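Local atomic coordinates of hypothetical protein (Parabacteroides distasonis, PDB entry 4JM1), a protein that is of unknown function but adopts a small alpha/beta fold resembling that of the alpha-lytic protease prodomain. Residues Gly23-Ala28 against Ser54-Val59; Lys16-Asp21 against Ala67-Gly72; Val59-Ile64 against Lys77-Ala82. All blocks are in the same frame, centred on the assembly; numbering follows the deposited sequence. Where two conformers were deposited one is given.

Contact 1: residues Gly23-Ala28 against Ser54-Val59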
ATOM      1  N   GLY A  23      -5.427   0.620  -9.988  1.00 16.09           N
ATOM      2  CA  GLY A  23      -4.085   0.085 -10.172  1.00 16.55           C
ATOM      3  C   GLY A  23      -3.013   0.380  -9.148  1.00 13.95           C
ATOM      4  O   GLY A  23      -1.852   0.073  -9.384  1.00 16.86           O
ATOM      5  N   PHE A  24      -3.392   0.972  -8.021  1.00 12.27           N
ATOM      6  CA  PHE A  24      -2.436   1.224  -6.949  1.00 11.37           C
ATOM      7  C   PHE A  24      -2.492   0.124  -5.895  1.00 12.29           C
ATOM      8  O   PHE A  24      -3.546  -0.455  -5.621  1.00 15.41           O
ATOM      9  CB  PHE A  24      -2.673   2.594  -6.295  1.00 12.44           C
ATOM     10  CG  PHE A  24      -2.330   3.758  -7.194  1.00 11.49           C
ATOM     11  CD1 PHE A  24      -3.268   4.296  -8.046  1.00 13.61           C
ATOM     12  CD2 PHE A  24      -1.075   4.295  -7.198  1.00 12.82           C
ATOM     13  CE1 PHE A  24      -2.956   5.366  -8.890  1.00 15.16           C
ATOM     14  CE2 PHE A  24      -0.746   5.369  -8.037  1.00 15.69           C
ATOM     15  CZ  PHE A  24      -1.686   5.908  -8.864  1.00 14.92           C
ATOM     16  N   LEU A  25      -1.346  -0.113  -5.281  1.00 11.92           N
ATOM     17  CA  LEU A  25      -1.253  -0.971  -4.086  1.00 10.77           C
ATOM     18  C   LEU A  25      -1.269  -0.040  -2.888  1.00 11.50           C
ATOM     19  O   LEU A  25      -0.369   0.790  -2.734  1.00 11.53           O
ATOM     20  CB  LEU A  25       0.019  -1.826  -4.101  1.00 12.29           C
ATOM     21  CG  LEU A  25       0.314  -2.638  -2.837  1.00 13.60           C
ATOM     22  CD1 LEU A  25      -0.834  -3.562  -2.453  1.00 15.71           C
ATOM     23  CD2 LEU A  25       1.625  -3.426  -3.047  1.00 14.21           C
ATOM     24  N   VAL A  26      -2.312  -0.174  -2.079  1.00 10.82           N
ATOM     25  CA  VAL A  26      -2.524   0.647  -0.896  1.00 10.31           C
ATOM     26  C   VAL A  26      -2.156  -0.166   0.347  1.00 10.36           C
ATOM     27  O   VAL A  26      -2.633  -1.310   0.514  1.00 12.77           O
ATOM     28  CB  VAL A  26      -3.964   1.137  -0.782  1.00 10.57           C
ATOM     29  CG1 VAL A  26      -4.142   1.991   0.486  1.00 12.71           C
ATOM     30  CG2 VAL A  26      -4.382   1.926  -2.044  1.00 12.38           C
ATOM     31  N   ILE A  27      -1.258   0.404   1.148  1.00 11.02           N
ATOM     32  CA  ILE A  27      -0.718  -0.246   2.324  1.00 11.06           C
ATOM     33  C   ILE A  27      -0.993   0.617   3.553  1.00 10.66           C
ATOM     34  O   ILE A  27      -0.586   1.781   3.598  1.00 11.49           O
ATOM     35  CB  ILE A  27       0.779  -0.543   2.137  1.00 11.53           C
ATOM     36  CG1 ILE A  27       0.965  -1.481   0.901  1.00 14.51           C
ATOM     37  CG2 ILE A  27       1.366  -1.163   3.392  1.00 12.90           C
ATOM     38  CD1 ILE A  27       2.377  -1.759   0.472  1.00 15.62           C
ATOM     39  N   ALA A  28      -1.662   0.014   4.540  1.00 11.10           N
ATOM     40  CA  ALA A  28      -2.057   0.703   5.770  1.00 10.15           C
ATOM     41  C   ALA A  28      -1.097   0.307   6.894  1.00 11.59           C
ATOM     42  O   ALA A  28      -0.918  -0.880   7.174  1.00 12.47           O
ATOM     43  CB  ALA A  28      -3.499   0.361   6.143  1.00 11.67           C
ATOM     44  N   SER A  54       2.881  -7.506 -10.922  1.00 16.02           N
ATOM     45  CA  SER A  54       2.926  -6.723 -12.153  1.00 17.10           C
ATOM     46  C   SER A  54       1.760  -5.757 -12.205  1.00 18.66           C
ATOM     47  O   SER A  54       0.763  -5.915 -11.506  1.00 20.92           O
ATOM     48  CB  SER A  54       2.931  -7.658 -13.388  1.00 19.96           C
ATOM     49  OG  SER A  54       1.764  -8.420 -13.467  1.00 26.11           O
ATOM     50  N   GLY A  55       1.932  -4.732 -13.023  1.00 19.87           N
ATOM     51  CA  GLY A  55       0.873  -3.815 -13.377  1.00 20.72           C
ATOM     52  C   GLY A  55       0.578  -2.716 -12.380  1.00 18.76           C
ATOM     53  O   GLY A  55      -0.436  -2.020 -12.534  1.00 21.54           O
ATOM     54  N   LEU A  56       1.409  -2.553 -11.354  1.00 15.20           N
ATOM     55  CA  LEU A  56       1.109  -1.544 -10.355  1.00 14.80           C
ATOM     56  C   LEU A  56       1.466  -0.173 -10.904  1.00 15.08           C
ATOM     57  O   LEU A  56       2.541   0.025 -11.442  1.00 18.13           O
ATOM     58  CB  LEU A  56       1.894  -1.775  -9.078  1.00 14.06           C
ATOM     59  CG  LEU A  56       1.570  -3.045  -8.315  1.00 15.27           C
ATOM     60  CD1 LEU A  56       2.494  -3.126  -7.087  1.00 15.33           C
ATOM     61  CD2 LEU A  56       0.115  -3.088  -7.919  1.00 17.24           C
ATOM     62  N   LYS A  57       0.566   0.777 -10.720  1.00 14.14           N
ATOM     63  CA  LYS A  57       0.867   2.189 -10.995  1.00 15.09           C
ATOM     64  C   LYS A  57       1.707   2.822  -9.909  1.00 14.27           C
ATOM     65  O   LYS A  57       2.387   3.816 -10.138  1.00 15.86           O
ATOM     66  CB  LYS A  57      -0.425   2.977 -11.165  1.00 16.79           C
ATOM     67  CG  LYS A  57      -1.133   2.600 -12.441  1.00 19.99           C
ATOM     68  CD  LYS A  57      -2.287   3.509 -12.705  1.00 21.97           C
ATOM     69  CE  LYS A  57      -2.982   3.097 -13.972  1.00 28.08           C
ATOM     70  NZ  LYS A  57      -4.328   3.718 -14.025  1.00 35.48           N
ATOM     71  N   GLY A  58       1.654   2.246  -8.703  1.00 13.46           N
ATOM     72  CA  GLY A  58       2.413   2.801  -7.615  1.00 11.87           C
ATOM     73  C   GLY A  58       1.955   2.178  -6.314  1.00 11.56           C
ATOM     74  O   GLY A  58       1.082   1.312  -6.318  1.00 12.47           O
ATOM     75  N   VAL A  59       2.562   2.620  -5.216  1.00 11.28           N
ATOM     76  CA  VAL A  59       2.155   2.296  -3.850  1.00 10.83           C
ATOM     77  C   VAL A  59       1.719   3.576  -3.154  1.00 11.39           C
ATOM     78  O   VAL A  59       2.371   4.638  -3.297  1.00 11.10           O
ATOM     79  CB  VAL A  59       3.299   1.630  -3.073  1.00 10.52           C
ATOM     80  CG1 VAL A  59       3.079   1.680  -1.530  1.00 11.09           C
ATOM     81  CG2 VAL A  59       3.464   0.198  -3.590  1.00 10.60           C
TER

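Contact 2: residues Lys16-Asp21 against Ala67-Gly72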
ATOM      1  N   LYS A  16      -2.750  -3.873   6.945  1.00 13.48           N
ATOM      2  CA  LYS A  16      -3.705  -4.265   5.914  0.50 12.99           C
ATOM      3  C   LYS A  16      -3.208  -3.686   4.588  1.00 12.04           C
ATOM      4  O   LYS A  16      -2.503  -2.682   4.574  1.00 12.58           O
ATOM      5  CB  LYS A  16      -5.116  -3.751   6.263  0.50 13.83           C
ATOM      6  CG  LYS A  16      -6.250  -4.327   5.415  0.50 15.16           C
ATOM      7  CD  LYS A  16      -7.638  -4.005   5.973  0.50 19.56           C
ATOM      8  CE  LYS A  16      -8.751  -4.441   4.997  0.50 26.00           C
ATOM      9  NZ  LYS A  16     -10.145  -4.556   5.599  0.50 28.43           N
ATOM     10  N   ALA A  17      -3.538  -4.353   3.491  1.00 10.87           N
ATOM     11  CA  ALA A  17      -3.172  -3.880   2.159  1.00 10.95           C
ATOM     12  C   ALA A  17      -4.191  -4.350   1.136  1.00 10.13           C
ATOM     13  O   ALA A  17      -4.866  -5.364   1.331  1.00 12.46           O
ATOM     14  CB  ALA A  17      -1.741  -4.356   1.765  1.00 12.55           C
ATOM     15  N   ALA A  18      -4.262  -3.634   0.017  1.00 11.46           N
ATOM     16  CA  ALA A  18      -5.168  -3.991  -1.067  1.00 11.90           C
ATOM     17  C   ALA A  18      -4.746  -3.321  -2.356  1.00 11.71           C
ATOM     18  O   ALA A  18      -4.282  -2.185  -2.344  1.00 13.63           O
ATOM     19  CB  ALA A  18      -6.598  -3.587  -0.742  1.00 13.96           C
ATOM     20  N   VAL A  19      -4.912  -4.024  -3.472  1.00 13.16           N
ATOM     21  CA  VAL A  19      -4.834  -3.383  -4.794  1.00 14.16           C
ATOM     22  C   VAL A  19      -6.209  -2.844  -5.147  1.00 14.61           C
ATOM     23  O   VAL A  19      -7.233  -3.507  -4.985  1.00 17.59           O
ATOM     24  CB  VAL A  19      -4.295  -4.348  -5.864  1.00 15.71           C
ATOM     25  CG1 VAL A  19      -4.382  -3.760  -7.298  1.00 19.03           C
ATOM     26  CG2 VAL A  19      -2.853  -4.752  -5.547  1.00 19.19           C
ATOM     27  N   THR A  20      -6.225  -1.620  -5.636  1.00 14.72           N
ATOM     28  CA  THR A  20      -7.476  -0.940  -5.949  1.00 14.69           C
ATOM     29  C   THR A  20      -7.711  -0.991  -7.462  1.00 14.36           C
ATOM     30  O   THR A  20      -6.794  -1.285  -8.267  1.00 16.30           O
ATOM     31  CB  THR A  20      -7.441   0.513  -5.407  1.00 15.47           C
ATOM     32  OG1 THR A  20      -6.294   1.209  -5.916  1.00 16.42           O
ATOM     33  CG2 THR A  20      -7.406   0.531  -3.877  1.00 15.34           C
ATOM     34  N   ASP A  21      -8.955  -0.707  -7.848  1.00 16.03           N
ATOM     35  CA  ASP A  21      -9.340  -0.847  -9.261  1.00 16.12           C
ATOM     36  C   ASP A  21      -8.541   0.051 -10.199  1.00 17.01           C
ATOM     37  O   ASP A  21      -8.316  -0.282 -11.367  1.00 17.88           O
ATOM     38  CB  ASP A  21     -10.843  -0.568  -9.455  1.00 20.02           C
ATOM     39  CG  ASP A  21     -11.743  -1.655  -8.847  1.00 25.89           C
ATOM     40  OD1 ASP A  21     -11.252  -2.770  -8.505  1.00 26.84           O
ATOM     41  OD2 ASP A  21     -12.958  -1.367  -8.691  1.00 31.87           O
ATOM     42  N   ALA A  67      -8.040   5.056   7.558  1.00 16.48           N
ATOM     43  CA  ALA A  67      -8.372   4.606   6.229  1.00 15.84           C
ATOM     44  C   ALA A  67      -9.604   3.706   6.244  1.00 14.25           C
ATOM     45  O   ALA A  67      -9.785   2.911   7.184  1.00 17.73           O
ATOM     46  CB  ALA A  67      -7.185   3.860   5.641  1.00 16.31           C
ATOM     47  N   LYS A  68     -10.399   3.774   5.175  1.00 15.06           N
ATOM     48  CA  LYS A  68     -11.551   2.883   5.002  1.00 16.54           C
ATOM     49  C   LYS A  68     -11.392   2.057   3.747  1.00 15.68           C
ATOM     50  O   LYS A  68     -11.451   2.584   2.640  1.00 16.47           O
ATOM     51  CB  LYS A  68     -12.836   3.689   4.957  1.00 19.87           C
ATOM     52  CG  LYS A  68     -13.106   4.485   6.232  1.00 27.90           C
ATOM     53  N   PHE A  69     -11.177   0.758   3.923  1.00 15.54           N
ATOM     54  CA  PHE A  69     -11.027  -0.167   2.800  1.00 14.65           C
ATOM     55  C   PHE A  69     -12.425  -0.556   2.339  1.00 16.84           C
ATOM     56  O   PHE A  69     -13.277  -0.949   3.170  1.00 21.02           O
ATOM     57  CB  PHE A  69     -10.262  -1.431   3.230  1.00 15.46           C
ATOM     58  CG  PHE A  69      -8.781  -1.215   3.390  1.00 13.96           C
ATOM     59  CD1 PHE A  69      -8.278  -0.574   4.502  1.00 15.93           C
ATOM     60  CD2 PHE A  69      -7.891  -1.678   2.424  1.00 14.84           C
ATOM     61  CE1 PHE A  69      -6.913  -0.338   4.643  1.00 16.24           C
ATOM     62  CE2 PHE A  69      -6.527  -1.432   2.552  1.00 15.50           C
ATOM     63  CZ  PHE A  69      -6.040  -0.802   3.681  1.00 16.31           C
ATOM     64  N   GLU A  70     -12.652  -0.435   1.039  1.00 17.25           N
ATOM     65  CA  GLU A  70     -13.906  -0.798   0.379  0.50 19.32           C
ATOM     66  C   GLU A  70     -13.593  -1.730  -0.787  1.00 20.76           C
ATOM     67  O   GLU A  70     -12.444  -1.920  -1.116  1.00 19.54           O
ATOM     68  CB  GLU A  70     -14.575   0.485  -0.125  0.50 21.44           C
ATOM     69  CG  GLU A  70     -14.838   1.491   0.990  0.50 22.57           C
ATOM     70  CD  GLU A  70     -15.401   2.807   0.498  0.50 27.89           C
ATOM     71  OE1 GLU A  70     -15.362   3.072  -0.727  0.50 31.44           O
ATOM     72  OE2 GLU A  70     -15.871   3.579   1.354  0.50 28.40           O
ATOM     73  N   GLN A  71     -14.606  -2.271  -1.454  1.00 24.53           N
ATOM     74  CA  GLN A  71     -14.334  -3.071  -2.647  0.70 25.80           C
ATOM     75  C   GLN A  71     -13.765  -2.146  -3.738  1.00 24.23           C
ATOM     76  O   GLN A  71     -14.392  -1.176  -4.159  1.00 25.44           O
ATOM     77  CB  GLN A  71     -15.583  -3.833  -3.146  0.70 28.64           C
ATOM     78  CG  GLN A  71     -15.312  -4.820  -4.314  0.70 36.21           C
ATOM     79  CD  GLN A  71     -14.331  -5.956  -3.962  0.70 45.26           C
ATOM     80  OE1 GLN A  71     -13.259  -6.070  -4.567  0.70 51.08           O
ATOM     81  NE2 GLN A  71     -14.701  -6.797  -2.995  0.70 46.67           N
ATOM     82  N   GLY A  72     -12.540  -2.442  -4.156  1.00 22.33           N
ATOM     83  CA  GLY A  72     -11.901  -1.726  -5.253  1.00 19.84           C
ATOM     84  C   GLY A  72     -11.299  -0.357  -4.961  1.00 16.15           C
ATOM     85  O   GLY A  72     -10.779   0.251  -5.869  1.00 16.81           O
TER

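Contact 3: residues Val59-Ile64 against Lys77-Ala82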
ATOM      1  N   VAL A  59       2.562   2.620  -5.216  1.00 11.28           N
ATOM      2  CA  VAL A  59       2.155   2.296  -3.850  1.00 10.83           C
ATOM      3  C   VAL A  59       1.719   3.576  -3.154  1.00 11.39           C
ATOM      4  O   VAL A  59       2.371   4.638  -3.297  1.00 11.10           O
ATOM      5  CB  VAL A  59       3.299   1.630  -3.073  1.00 10.52           C
ATOM      6  CG1 VAL A  59       3.079   1.680  -1.530  1.00 11.09           C
ATOM      7  CG2 VAL A  59       3.464   0.198  -3.590  1.00 10.60           C
ATOM      8  N   LEU A  60       0.629   3.449  -2.392  1.00  9.41           N
ATOM      9  CA  LEU A  60       0.098   4.507  -1.556  1.00  9.14           C
ATOM     10  C   LEU A  60       0.136   4.009  -0.122  1.00  9.82           C
ATOM     11  O   LEU A  60      -0.328   2.895   0.149  1.00 11.70           O
ATOM     12  CB  LEU A  60      -1.340   4.906  -1.958  1.00  9.95           C
ATOM     13  CG  LEU A  60      -1.499   5.214  -3.444  1.00 10.40           C
ATOM     14  CD1 LEU A  60      -3.005   5.336  -3.760  1.00 11.62           C
ATOM     15  CD2 LEU A  60      -0.693   6.458  -3.872  1.00 11.53           C
ATOM     16  N   ILE A  61       0.652   4.835   0.792  1.00 10.14           N
ATOM     17  CA  ILE A  61       0.612   4.549   2.218  1.00  9.45           C
ATOM     18  C   ILE A  61      -0.519   5.331   2.864  1.00  9.36           C
ATOM     19  O   ILE A  61      -0.693   6.509   2.584  1.00 10.71           O
ATOM     20  CB  ILE A  61       1.947   4.883   2.927  1.00  9.41           C
ATOM     21  CG1 ILE A  61       3.143   4.257   2.170  1.00 11.30           C
ATOM     22  CG2 ILE A  61       1.888   4.460   4.435  1.00 10.54           C
ATOM     23  CD1 ILE A  61       3.236   2.734   2.155  1.00 13.18           C
ATOM     24  N   VAL A  62      -1.311   4.634   3.673  1.00 10.01           N
ATOM     25  CA  VAL A  62      -2.345   5.248   4.473  1.00  9.59           C
ATOM     26  C   VAL A  62      -2.198   4.803   5.944  1.00 10.84           C
ATOM     27  O   VAL A  62      -1.472   3.849   6.257  1.00 11.47           O
ATOM     28  CB  VAL A  62      -3.779   4.848   3.937  1.00 10.57           C
ATOM     29  CG1 VAL A  62      -4.002   5.355   2.484  1.00 10.75           C
ATOM     30  CG2 VAL A  62      -4.072   3.357   4.078  1.00 11.54           C
ATOM     31  N   ASP A  63      -2.845   5.559   6.843  1.00 11.24           N
ATOM     32  CA  ASP A  63      -2.849   5.225   8.277  1.00 12.65           C
ATOM     33  C   ASP A  63      -3.993   4.258   8.530  1.00 12.66           C
ATOM     34  O   ASP A  63      -5.147   4.578   8.250  1.00 13.07           O
ATOM     35  CB  ASP A  63      -2.990   6.505   9.097  1.00 13.69           C
ATOM     36  CG  ASP A  63      -2.805   6.298  10.604  1.00 15.44           C
ATOM     37  OD1 ASP A  63      -2.849   5.150  11.107  1.00 16.00           O
ATOM     38  OD2 ASP A  63      -2.587   7.326  11.283  1.00 19.62           O
ATOM     39  N   ILE A  64      -3.667   3.088   9.092  1.00 12.28           N
ATOM     40  CA  ILE A  64      -4.678   2.105   9.490  1.00 13.05           C
ATOM     41  C   ILE A  64      -5.774   2.703  10.407  1.00 14.36           C
ATOM     42  O   ILE A  64      -6.924   2.251  10.395  1.00 15.63           O
ATOM     43  CB  ILE A  64      -4.016   0.884  10.196  1.00 13.67           C
ATOM     44  CG1 ILE A  64      -4.979  -0.311  10.310  1.00 15.81           C
ATOM     45  CG2 ILE A  64      -3.440   1.270  11.607  1.00 15.11           C
ATOM     46  CD1 ILE A  64      -5.303  -0.999   8.971  1.00 15.81           C
ATOM     47  N   LYS A  77      -6.577   9.830   3.733  1.00 12.68           N
ATOM     48  CA  LYS A  77      -5.404  10.598   3.359  1.00 13.14           C
ATOM     49  C   LYS A  77      -4.243   9.648   3.015  1.00 11.19           C
ATOM     50  O   LYS A  77      -3.943   8.711   3.752  1.00 12.03           O
ATOM     51  CB  LYS A  77      -4.960  11.507   4.480  1.00 15.20           C
ATOM     52  CG  LYS A  77      -3.902  12.535   4.056  1.00 18.83           C
ATOM     53  CD  LYS A  77      -3.331  13.306   5.239  1.00 19.59           C
ATOM     54  CE  LYS A  77      -2.360  14.299   4.780  1.00 20.43           C
ATOM     55  NZ  LYS A  77      -1.742  14.961   5.916  1.00 20.77           N
ATOM     56  N   ARG A  78      -3.604   9.902   1.876  1.00 11.04           N
ATOM     57  CA  ARG A  78      -2.378   9.225   1.495  1.00 10.48           C
ATOM     58  C   ARG A  78      -1.225   9.955   2.180  1.00 11.12           C
ATOM     59  O   ARG A  78      -0.940  11.126   1.885  1.00 13.37           O
ATOM     60  CB  ARG A  78      -2.185   9.198  -0.023  1.00 11.01           C
ATOM     61  CG  ARG A  78      -3.133   8.266  -0.753  1.00 10.93           C
ATOM     62  CD  ARG A  78      -4.607   8.717  -0.870  1.00 12.06           C
ATOM     63  NE  ARG A  78      -5.301   7.821  -1.790  1.00 11.72           N
ATOM     64  CZ  ARG A  78      -6.240   6.921  -1.482  1.00 11.25           C
ATOM     65  NH1 ARG A  78      -6.777   6.875  -0.276  1.00 12.24           N
ATOM     66  NH2 ARG A  78      -6.709   6.097  -2.411  1.00 12.01           N
ATOM     67  N   ILE A  79      -0.565   9.241   3.086  1.00  9.98           N
ATOM     68  CA  ILE A  79       0.540   9.766   3.878  1.00 10.73           C
ATOM     69  C   ILE A  79       1.909   9.546   3.254  1.00  9.78           C
ATOM     70  O   ILE A  79       2.933  10.038   3.748  1.00 11.73           O
ATOM     71  CB  ILE A  79       0.455   9.272   5.346  1.00 11.49           C
ATOM     72  CG1 ILE A  79       0.740   7.780   5.487  1.00 11.28           C
ATOM     73  CG2 ILE A  79      -0.941   9.664   5.972  1.00 15.32           C
ATOM     74  CD1 ILE A  79       0.686   7.229   6.889  1.00 13.64           C
ATOM     75  N   GLY A  80       1.943   8.766   2.177  1.00 10.42           N
ATOM     76  CA  GLY A  80       3.142   8.567   1.388  1.00 12.50           C
ATOM     77  C   GLY A  80       2.749   7.963   0.049  1.00 10.34           C
ATOM     78  O   GLY A  80       1.691   7.349  -0.077  1.00 10.75           O
ATOM     79  N   LYS A  81       3.608   8.129  -0.963  1.00 10.94           N
ATOM     80  CA  LYS A  81       3.337   7.616  -2.280  1.00 11.61           C
ATOM     81  C   LYS A  81       4.621   7.378  -3.037  1.00 10.78           C
ATOM     82  O   LYS A  81       5.651   8.019  -2.748  1.00 12.99           O
ATOM     83  CB  LYS A  81       2.404   8.572  -3.046  1.00 13.50           C
ATOM     84  CG  LYS A  81       2.991   9.897  -3.472  1.00 17.11           C
ATOM     85  CD  LYS A  81       1.896  10.710  -4.179  1.00 18.98           C
ATOM     86  CE  LYS A  81       2.409  12.015  -4.734  1.00 24.82           C
ATOM     87  NZ  LYS A  81       2.332  13.112  -3.732  1.00 22.75           N
ATOM     88  N   ALA A  82       4.544   6.485  -4.014  1.00 10.81           N
ATOM     89  CA  ALA A  82       5.630   6.187  -4.958  1.00 11.75           C
ATOM     90  C   ALA A  82       5.004   5.690  -6.252  1.00 11.54           C
ATOM     91  O   ALA A  82       4.113   4.840  -6.230  1.00 13.82           O
ATOM     92  CB  ALA A  82       6.565   5.118  -4.395  1.00 13.39           C
TER
HETATM   93  O   HOH W   1      -4.423   7.944   6.294  1.00 12.95           O

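Contact 1: residues Gly23-Ala28 against Ser54-Val59
The Phe24 ring lies across Lys57, whose CB sits over the centre of one face, 4.0 Å from the ring centroid and close to its normal, a CH-pi contact. The two chains are nearly perpendicular, and from there the extended lysine heads off to a weak hydrogen bond between NZ and Asn22 O. Phe24 swings into place with CG anti to its carbonyl carbon, and CE2 comes so near Gly58 that a CB on that glycine would be tight against it. An alanine here would remove the ring and would probably lose the CH-pi contact with Lys57 CB and the packing on Gly58. On the other face of the sheet, Leu25 and Val59 run alongside each other, CB to CG2 4.0 Å, and Leu56 CD2 closes on Leu25 CB from an oblique direction. Ile27 CD1 reaches Val59 CG1 at 4.0 Å. Two backbone bonds set this register: Leu25 N to Gly58 O, 3.0 Å, nearly straight and in the carbonyl plane, and Lys57 N to Gly23 O, 2.9 Å, with the donor above the plane of the Gly23 carbonyl. Further out, helix 38-50 covers Val59 through Ala41 and Leu45, and Leu56 through Ala48. Parallel strands 24-29 and 58-63, joined through that helix, form a beta-alpha-beta crossover.

Contact 2: residues Lys16-Asp21 against Ala67-Gly72
This is a surface contact in which the hairpin of strands 68-70 and 73-75 folds over the outermost strand 16-19 of the main sheet. The strand axes run 9.0 Å apart, too far for backbone pairing, so side chains bridge most of the gap. Phe69 does most of the work, pointing its ring at the sheet. The extended Lys16 chain, CG anti to the backbone N, reaches toward it and lies over one face: CD is 3.9 Å from the centroid, offset toward the rim, and CE comes to 3.6 Å from Phe69 CG. Ala18 CB meets the same ring in plane at its edge, 3.9 Å from CD2, while Val74 and Ala28 also touch the phenylalanine. The hairpin reverses at Gln71-Gly72 with the backbone angles of a type II beta turn, Gly72 taking the positive phi (79°). At the turn itself, Asp21 N donates to Gly72 O at 2.9 Å along an almost straight line (176°), coming from above the carbonyl plane. The Asp21 carboxylate folds over the glycine, OD1 lying 3.5 Å from Gly72 CA; a CB there would clash with OD2. Thr20 CB packs against Gly72 O at 3.4 Å, and its OG1 turns to hydrogen bonds with Asn22 OD1 and Phe24 O, tying this corner to Phe24.

Contact 3: residues Val59-Ile64 against Lys77-Ala82
Ile61 and Ile79 meet nearly perpendicular to each other, Ile61 CG2 against Ile79 CG1 at 3.7 Å. The geometry depends on the first torsion of Ile79: CG1 occupies the crowded position between its backbone N and carbonyl carbon (chi1 70°), which brings the branch up to Ile61 and sends CD1 on toward the backbone of Val62 and Asp63. A classic beta bulge puts it there. Ile79 and Gly80 both face Ile61, whose O receives Ile79 N at 2.8 Å and, only weakly, Gly80 N; Ile61 N returns a nearly straight bond to Gly80 O. With no side chain on Gly80, Ile61 CB lies directly against the Gly80 backbone. At the far end Val59 and Ala82 form a regular hydrogen-bonded pair, each N reaching the other's O at 2.9 Å.

On the opposite face, Leu60 sits between two long side chains and crosses both obliquely. Its CD2 touches Lys81 CB at 3.8 Å, before that lysine heads off. Its CD1 lies 3.9 Å from Arg78 NE, on a side chain bent at chi2 (73°). That bend carries NH1 back to the carbonyls of Gly76 and Val74, so the guanidinium is held, with NE and NH2 against Leu60 CD1 and Arg78 CG against Leu60 CB. Past the bulge the strands part, and one water spans the gap, accepting from Asp63 N and donating to Lys77 O at 2.7 Å.

Strand 78-83 is thus the antiparallel edge beside 58-63, which hydrogen-bonds on its other flank to strand 24-29. Helix 38-50 packs through Ala41 on Val59, Ile61 and Ala82, whereas Phe24 touches Leu60 on the reverse side.

In the fold
Contacts 1 and 3 share Val59 and strand 58-63, and together they join three of the four strands of the mixed sheet; both are partly buried. Contact 1 relies on parallel pairing and apolar side chains, including an aromatic ring, while contact 3 is a more fully bonded antiparallel pair, bulged and finished by a water. Contact 2 lies at the surface, where the small hairpin leans on strand 16-19, and it rests on one phenylalanine ring and a single backbone bond. Strand 16-19 hydrogen-bonds to 24-29, so contacts 1 and 2 meet there; Val62 against Ala67 links contact 3 to the hairpin.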